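PDB 5FX8: linoleate 11-lipoxygenase from Gaeumannomyces graminis, which oxidises linoleic and alpha-linolenic acids with molecular oxygen at a manganese centre, giving 11S- and 13R-hydroperoxy fatty acids. Local coordinates for residues E302-T307 against P313-L318; Y434-W439 against A461-V466. All blocks are in the same frame, centred on the assembly; numbering follows the deposited sequence.

Contact 1 (E302-T307 against P313-L318)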
loop_
_atom_site.group_PDB
_atom_site.type_symbol
_atom_site.label_atom_id
_atom_site.label_comp_id
_atom_site.label_asym_id
_atom_site.label_seq_id
_atom_site.Cartn_x
_atom_site.Cartn_y
_atom_site.Cartn_z
ATOM N N GLU A 302 -17.564 10.777 4.875
ATOM C CA GLU A 302 -18.873 10.459 5.441
ATOM C C GLU A 302 -19.764 11.683 5.434
ATOM O O GLU A 302 -20.937 11.641 5.015
ATOM C CB GLU A 302 -18.730 9.956 6.880
ATOM C CG GLU A 302 -18.208 8.583 6.994
ATOM C CD GLU A 302 -17.934 8.153 8.408
ATOM O OE1 GLU A 302 -18.845 8.114 9.261
ATOM O OE2 GLU A 302 -16.778 7.829 8.665
ATOM N N ALA A 303 -19.217 12.784 5.943
ATOM C CA ALA A 303 -19.967 14.017 5.978
ATOM C C ALA A 303 -20.389 14.422 4.567
ATOM O O ALA A 303 -21.540 14.824 4.355
ATOM C CB ALA A 303 -19.129 15.079 6.688
ATOM N N ALA A 304 -19.504 14.238 3.571
ATOM C CA ALA A 304 -19.876 14.560 2.193
ATOM C C ALA A 304 -20.984 13.650 1.679
ATOM O O ALA A 304 -21.933 14.120 1.049
ATOM C CB ALA A 304 -18.665 14.491 1.263
ATOM N N PHE A 305 -20.869 12.345 1.903
ATOM C CA PHE A 305 -21.875 11.424 1.377
ATOM C C PHE A 305 -23.256 11.716 1.950
ATOM O O PHE A 305 -24.259 11.570 1.257
ATOM C CB PHE A 305 -21.457 9.988 1.676
ATOM C CG PHE A 305 -22.213 8.949 0.916
ATOM C CD1 PHE A 305 -21.961 8.720 -0.416
ATOM C CD2 PHE A 305 -23.146 8.154 1.560
ATOM C CE1 PHE A 305 -22.642 7.748 -1.088
ATOM C CE2 PHE A 305 -23.825 7.173 0.894
ATOM C CZ PHE A 305 -23.581 6.961 -0.417
ATOM N N ARG A 306 -23.316 12.164 3.191
ATOM C CA ARG A 306 -24.570 12.569 3.809
ATOM C C ARG A 306 -25.137 13.909 3.322
ATOM O O ARG A 306 -26.210 14.291 3.792
ATOM C CB ARG A 306 -24.384 12.624 5.327
ATOM C CG ARG A 306 -24.140 11.258 5.928
ATOM C CD ARG A 306 -24.093 11.323 7.399
ATOM N NE ARG A 306 -25.142 12.183 7.915
ATOM C CZ ARG A 306 -26.364 11.776 8.233
ATOM N NH1 ARG A 306 -26.709 10.502 8.101
ATOM N NH2 ARG A 306 -27.235 12.652 8.690
ATOM N N THR A 307 -24.489 14.626 2.400
ATOM C CA THR A 307 -24.910 15.996 2.096
ATOM C C THR A 307 -24.840 16.343 0.611
ATOM O O THR A 307 -25.710 17.047 0.102
ATOM C CB THR A 307 -24.061 17.022 2.858
ATOM O OG1 THR A 307 -22.668 16.712 2.699
ATOM C CG2 THR A 307 -24.433 17.113 4.319
ATOM N N PRO A 313 -20.405 16.834 -8.747
ATOM C CA PRO A 313 -19.049 16.500 -9.247
ATOM C C PRO A 313 -18.001 16.282 -8.163
ATOM O O PRO A 313 -17.064 15.480 -8.333
ATOM C CB PRO A 313 -18.715 17.712 -10.129
ATOM C CG PRO A 313 -20.045 18.229 -10.535
ATOM C CD PRO A 313 -20.942 18.049 -9.376
ATOM N N VAL A 314 -18.132 16.982 -7.050
ATOM C CA VAL A 314 -17.192 16.793 -5.957
ATOM C C VAL A 314 -17.418 15.441 -5.282
ATOM O O VAL A 314 -16.463 14.779 -4.864
ATOM C CB VAL A 314 -17.293 17.959 -4.965
ATOM C CG1 VAL A 314 -16.412 17.708 -3.814
ATOM C CG2 VAL A 314 -16.875 19.218 -5.628
ATOM N N MET A 315 -18.677 15.000 -5.194
ATOM C CA MET A 315 -18.976 13.682 -4.660
ATOM C C MET A 315 -18.307 12.599 -5.473
ATOM O O MET A 315 -17.805 11.627 -4.913
ATOM C CB MET A 315 -20.485 13.437 -4.627
ATOM C CG MET A 315 -20.913 12.194 -3.836
ATOM S SD MET A 315 -20.579 12.408 -2.086
ATOM C CE MET A 315 -19.189 11.345 -1.804
ATOM N N GLY A 316 -18.299 12.747 -6.794
ATOM C CA GLY A 316 -17.671 11.750 -7.642
ATOM C C GLY A 316 -16.165 11.698 -7.488
ATOM O O GLY A 316 -15.577 10.616 -7.465
ATOM N N VAL A 317 -15.517 12.856 -7.359
ATOM C CA VAL A 317 -14.075 12.821 -7.134
ATOM C C VAL A 317 -13.742 12.278 -5.728
ATOM O O VAL A 317 -12.775 11.520 -5.549
ATOM C CB VAL A 317 -13.497 14.215 -7.410
ATOM C CG1 VAL A 317 -12.074 14.359 -6.965
ATOM C CG2 VAL A 317 -13.577 14.460 -8.869
ATOM N N LEU A 318 -14.540 12.624 -4.715
ATOM C CA LEU A 318 -14.274 12.080 -3.392
ATOM C C LEU A 318 -14.471 10.572 -3.368
ATOM O O LEU A 318 -13.647 9.846 -2.808
ATOM C CB LEU A 318 -15.153 12.751 -2.347
ATOM C CG LEU A 318 -14.757 14.158 -1.927
ATOM C CD1 LEU A 318 -15.738 14.612 -0.922
ATOM C CD2 LEU A 318 -13.406 14.209 -1.340
#
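Met315 reaches across to Ala304 and Phe305 where helix 268-305 ends and helix 313-321 begins, two consecutive helices joined by a short loop in the mainly helical lipoxygenase domain. No hydrogen bond crosses the contact; it is made by apolar side chains and by one thioether against backbone. Met315 CG is anti to the backbone N (chi1 -169°), and bends at the next two torsions swing SD and CE towards the last turn of the longer helix. SD thereby packs on main-chain atoms, 3.8 Å from Ala304 O and equally close to Phe305 CA. The terminal CE approaches the Phe305 ring at its edge, near the ring plane, with Phe305 CD1 4.1 Å from Met315 CE, so the methyl meets the rim of the ring rather than its face. One turn further on, Leu318 extends a single branch: its CD1 lies 3.7 Å from CB of Ala304. The small methyl of Ala304 faces both the Met315 sulphur and the Leu318 branch, and all four touching residues are buried. Val314 and Pro313 pack on Phe415 of helix 396-420.

Polar interactions belong to the end of the helix and its surroundings. Phe305 O accepts a hydrogen bond from Lys66 NZ, and Lys66 also makes a cation-pi contact with the Phe305 ring, while Arg306 forms a salt bridge with Glu442 of helix 434-444.

Within the closing turn, Arg306 N still bonds to Glu302 O in the helical i+4 pattern, but Ala304 O receives Thr307 N at 2.9 Å, a spacing of only three residues. The side chain of Thr307 folds back on the same turn, its OG1 donating to Ala303 O at 2.8 Å with a C=O...OG1 angle of 135°, tilted 24° from the carbonyl plane.

Contact 2 (Y434-W439 against A461-V466). With NAG (2-acetamido-2-deoxy-beta-D-glucopyranose), chain E.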
loop_
_atom_site.group_PDB
_atom_site.type_symbol
_atom_site.label_atom_id
_atom_site.label_comp_id
_atom_site.label_asym_id
_atom_site.label_seq_id
_atom_site.Cartn_x
_atom_site.Cartn_y
_atom_site.Cartn_z
ATOM N N TYR A 434 -25.819 24.813 -2.120
ATOM C CA TYR A 434 -26.245 24.458 -0.777
ATOM C C TYR A 434 -25.763 23.071 -0.382
ATOM O O TYR A 434 -25.566 22.812 0.808
ATOM C CB TYR A 434 -27.770 24.581 -0.640
ATOM C CG TYR A 434 -28.553 23.741 -1.614
ATOM C CD1 TYR A 434 -28.822 22.422 -1.352
ATOM C CD2 TYR A 434 -29.007 24.274 -2.804
ATOM C CE1 TYR A 434 -29.508 21.679 -2.223
ATOM C CE2 TYR A 434 -29.687 23.537 -3.671
ATOM C CZ TYR A 434 -29.945 22.243 -3.387
ATOM O OH TYR A 434 -30.647 21.509 -4.303
ATOM N N GLU A 435 -25.499 22.197 -1.352
ATOM C CA GLU A 435 -24.922 20.899 -1.014
ATOM C C GLU A 435 -23.509 21.049 -0.467
ATOM O O GLU A 435 -23.182 20.457 0.561
ATOM C CB GLU A 435 -24.960 19.974 -2.230
ATOM C CG GLU A 435 -26.371 19.572 -2.617
ATOM C CD GLU A 435 -26.458 18.722 -3.854
ATOM O OE1 GLU A 435 -25.442 18.410 -4.466
ATOM O OE2 GLU A 435 -27.581 18.371 -4.235
ATOM N N LEU A 436 -22.659 21.846 -1.124
ATOM C CA LEU A 436 -21.312 22.069 -0.606
ATOM C C LEU A 436 -21.342 22.710 0.773
ATOM O O LEU A 436 -20.612 22.294 1.686
ATOM C CB LEU A 436 -20.518 22.951 -1.561
ATOM C CG LEU A 436 -19.091 23.228 -1.117
ATOM C CD1 LEU A 436 -18.275 22.012 -1.371
ATOM C CD2 LEU A 436 -18.594 24.343 -1.932
ATOM N N GLN A 437 -22.173 23.733 0.939
ATOM C CA GLN A 437 -22.283 24.402 2.228
ATOM C C GLN A 437 -22.827 23.469 3.292
ATOM O O GLN A 437 -22.429 23.547 4.456
ATOM C CB GLN A 437 -23.168 25.641 2.102
ATOM C CG GLN A 437 -22.665 26.725 1.145
ATOM C CD GLN A 437 -21.182 27.154 1.292
ATOM O OE1 GLN A 437 -20.641 27.288 2.380
ATOM N NE2 GLN A 437 -20.556 27.415 0.172
ATOM N N ASN A 438 -23.727 22.569 2.915
ATOM C CA ASN A 438 -24.187 21.566 3.868
ATOM C C ASN A 438 -23.067 20.625 4.245
ATOM O O ASN A 438 -22.926 20.274 5.409
ATOM C CB ASN A 438 -25.355 20.774 3.308
ATOM C CG ASN A 438 -26.614 21.544 3.349
ATOM O OD1 ASN A 438 -26.665 22.591 3.965
ATOM N ND2 ASN A 438 -27.640 21.051 2.684
ATOM N N TRP A 439 -22.276 20.187 3.273
ATOM C CA TRP A 439 -21.110 19.374 3.589
ATOM C C TRP A 439 -20.241 20.043 4.639
ATOM O O TRP A 439 -19.760 19.386 5.561
ATOM C CB TRP A 439 -20.316 19.114 2.319
ATOM C CG TRP A 439 -19.076 18.387 2.492
ATOM C CD1 TRP A 439 -18.800 17.460 3.438
ATOM C CD2 TRP A 439 -17.905 18.507 1.691
ATOM N NE1 TRP A 439 -17.532 16.978 3.274
ATOM C CE2 TRP A 439 -16.953 17.610 2.211
ATOM C CE3 TRP A 439 -17.566 19.280 0.584
ATOM C CZ2 TRP A 439 -15.681 17.463 1.658
ATOM C CZ3 TRP A 439 -16.306 19.139 0.042
ATOM C CH2 TRP A 439 -15.375 18.240 0.582
ATOM N N ALA A 461 -10.422 28.939 -3.140
ATOM C CA ALA A 461 -9.168 28.433 -2.604
ATOM C C ALA A 461 -9.392 27.473 -1.445
ATOM O O ALA A 461 -8.576 26.579 -1.220
ATOM C CB ALA A 461 -8.277 29.587 -2.157
ATOM N N GLN A 462 -10.481 27.643 -0.697
ATOM C CA GLN A 462 -10.733 26.765 0.439
ATOM C C GLN A 462 -11.146 25.385 -0.029
ATOM O O GLN A 462 -10.608 24.372 0.433
ATOM C CB GLN A 462 -11.806 27.356 1.345
ATOM C CG GLN A 462 -11.342 28.543 2.115
ATOM C CD GLN A 462 -12.402 29.095 3.007
ATOM O OE1 GLN A 462 -13.233 29.888 2.577
ATOM N NE2 GLN A 462 -12.386 28.681 4.268
ATOM N N LEU A 463 -12.103 25.328 -0.946
ATOM C CA LEU A 463 -12.471 24.051 -1.508
ATOM C C LEU A 463 -11.267 23.371 -2.152
ATOM O O LEU A 463 -11.076 22.161 -1.996
ATOM C CB LEU A 463 -13.611 24.248 -2.501
ATOM C CG LEU A 463 -14.069 22.933 -3.104
ATOM C CD1 LEU A 463 -14.538 22.043 -1.990
ATOM C CD2 LEU A 463 -15.127 23.120 -4.134
ATOM N N VAL A 464 -10.435 24.134 -2.859
ATOM C CA VAL A 464 -9.265 23.557 -3.511
ATOM C C VAL A 464 -8.296 22.999 -2.475
ATOM O O VAL A 464 -7.651 21.969 -2.705
ATOM C CB VAL A 464 -8.595 24.601 -4.431
ATOM C CG1 VAL A 464 -7.271 24.131 -4.933
ATOM C CG2 VAL A 464 -9.463 24.888 -5.599
ATOM N N ASP A 465 -8.174 23.663 -1.323
ATOM C CA ASP A 465 -7.339 23.132 -0.248
ATOM C C ASP A 465 -7.855 21.797 0.250
ATOM O O ASP A 465 -7.087 20.855 0.427
ATOM C CB ASP A 465 -7.285 24.098 0.914
ATOM C CG ASP A 465 -6.442 25.298 0.636
ATOM O OD1 ASP A 465 -5.695 25.305 -0.376
ATOM O OD2 ASP A 465 -6.546 26.239 1.453
ATOM N N VAL A 466 -9.153 21.714 0.496
ATOM C CA VAL A 466 -9.759 20.478 0.970
ATOM C C VAL A 466 -9.513 19.335 -0.008
ATOM O O VAL A 466 -9.003 18.270 0.369
ATOM C CB VAL A 466 -11.258 20.706 1.228
ATOM C CG1 VAL A 466 -11.998 19.397 1.407
ATOM C CG2 VAL A 466 -11.416 21.553 2.434
HETATM C C1 NAG E . -33.316 21.643 -1.779
HETATM C C2 NAG E . -34.439 22.664 -2.009
HETATM C C3 NAG E . -33.945 24.084 -1.718
HETATM C C4 NAG E . -33.282 24.154 -0.353
HETATM C C5 NAG E . -32.196 23.096 -0.276
HETATM C C6 NAG E . -31.509 23.041 1.056
HETATM C C7 NAG E . -36.158 22.185 -3.709
HETATM C C8 NAG E . -36.480 22.213 -5.178
HETATM N N2 NAG E . -34.930 22.587 -3.374
HETATM O O3 NAG E . -35.019 25.016 -1.829
HETATM O O4 NAG E . -32.679 25.426 -0.154
HETATM O O5 NAG E . -32.780 21.810 -0.491
HETATM O O6 NAG E . -32.445 22.712 2.067
HETATM O O7 NAG E . -36.967 21.815 -2.875
#
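Asn438 N bonds to Tyr434 O at 2.8 Å in the helix that presents Leu436 and Trp439 to Leu463 and Val466, a helix-helix contact of the lipoxygenase domain. The two segments run at 60° to each other, and their axes come no closer than 13.0 Å, so the helices meet through side chains alone, without close backbone packing.

Leu463 is central to this contact. Its CB does not point at the other helix, but with CG anti to the backbone N (chi1 -179°) its CD1 branch reaches across. That methyl of Leu463 meets Leu436 CD1 at 3.8 Å and also touches Trp439 CZ3 at 4.0 Å. Leu436 CD1 in turn lies at the edge of the indole and in its plane, so the three groups form one apolar cluster. Val466 approaches the six-membered ring from the opposite direction to Trp439, with Val466 CG1 3.7 Å from Trp439 CH2. The indole's polar end faces another helix, where Trp439 NE1 bonds to Val300 O of helix 268-305. Tyr420 of helix 396-420 packs against both Leu436 and Leu463.

At the N-terminal end of segment 434-439 Tyr434 serves a different partner, the glycan carried by Asn60. Carbons of the N-acetylglucosamine cover one face of its ring, consistent with CH-pi packing; C5 of the sugar is offset toward the rim and comes 3.6 Å from Tyr434 CD1.

In the fold
Trp439 joins the two contacts, whose centres are 10 Å apart. While CZ3 and CH2 of its six-membered ring take part in contact 2, Trp439 CD1 packs 3.3 Å from Ala304 N in contact 1, and Thr307 CG2 lies 3.7 Å from Asn438 O. Helix 434-444 thus packs against both the end of helix 268-305 and the beginning of helix 460-481. Both of these helices supply manganese ligands further along their length: His290 and His294 precede segment 302-307, and His478 follows segment 461-466. Both contacts lie away from the metal site, and of the two it is contact 2 that, through Tyr434, touches the glycan of Asn60.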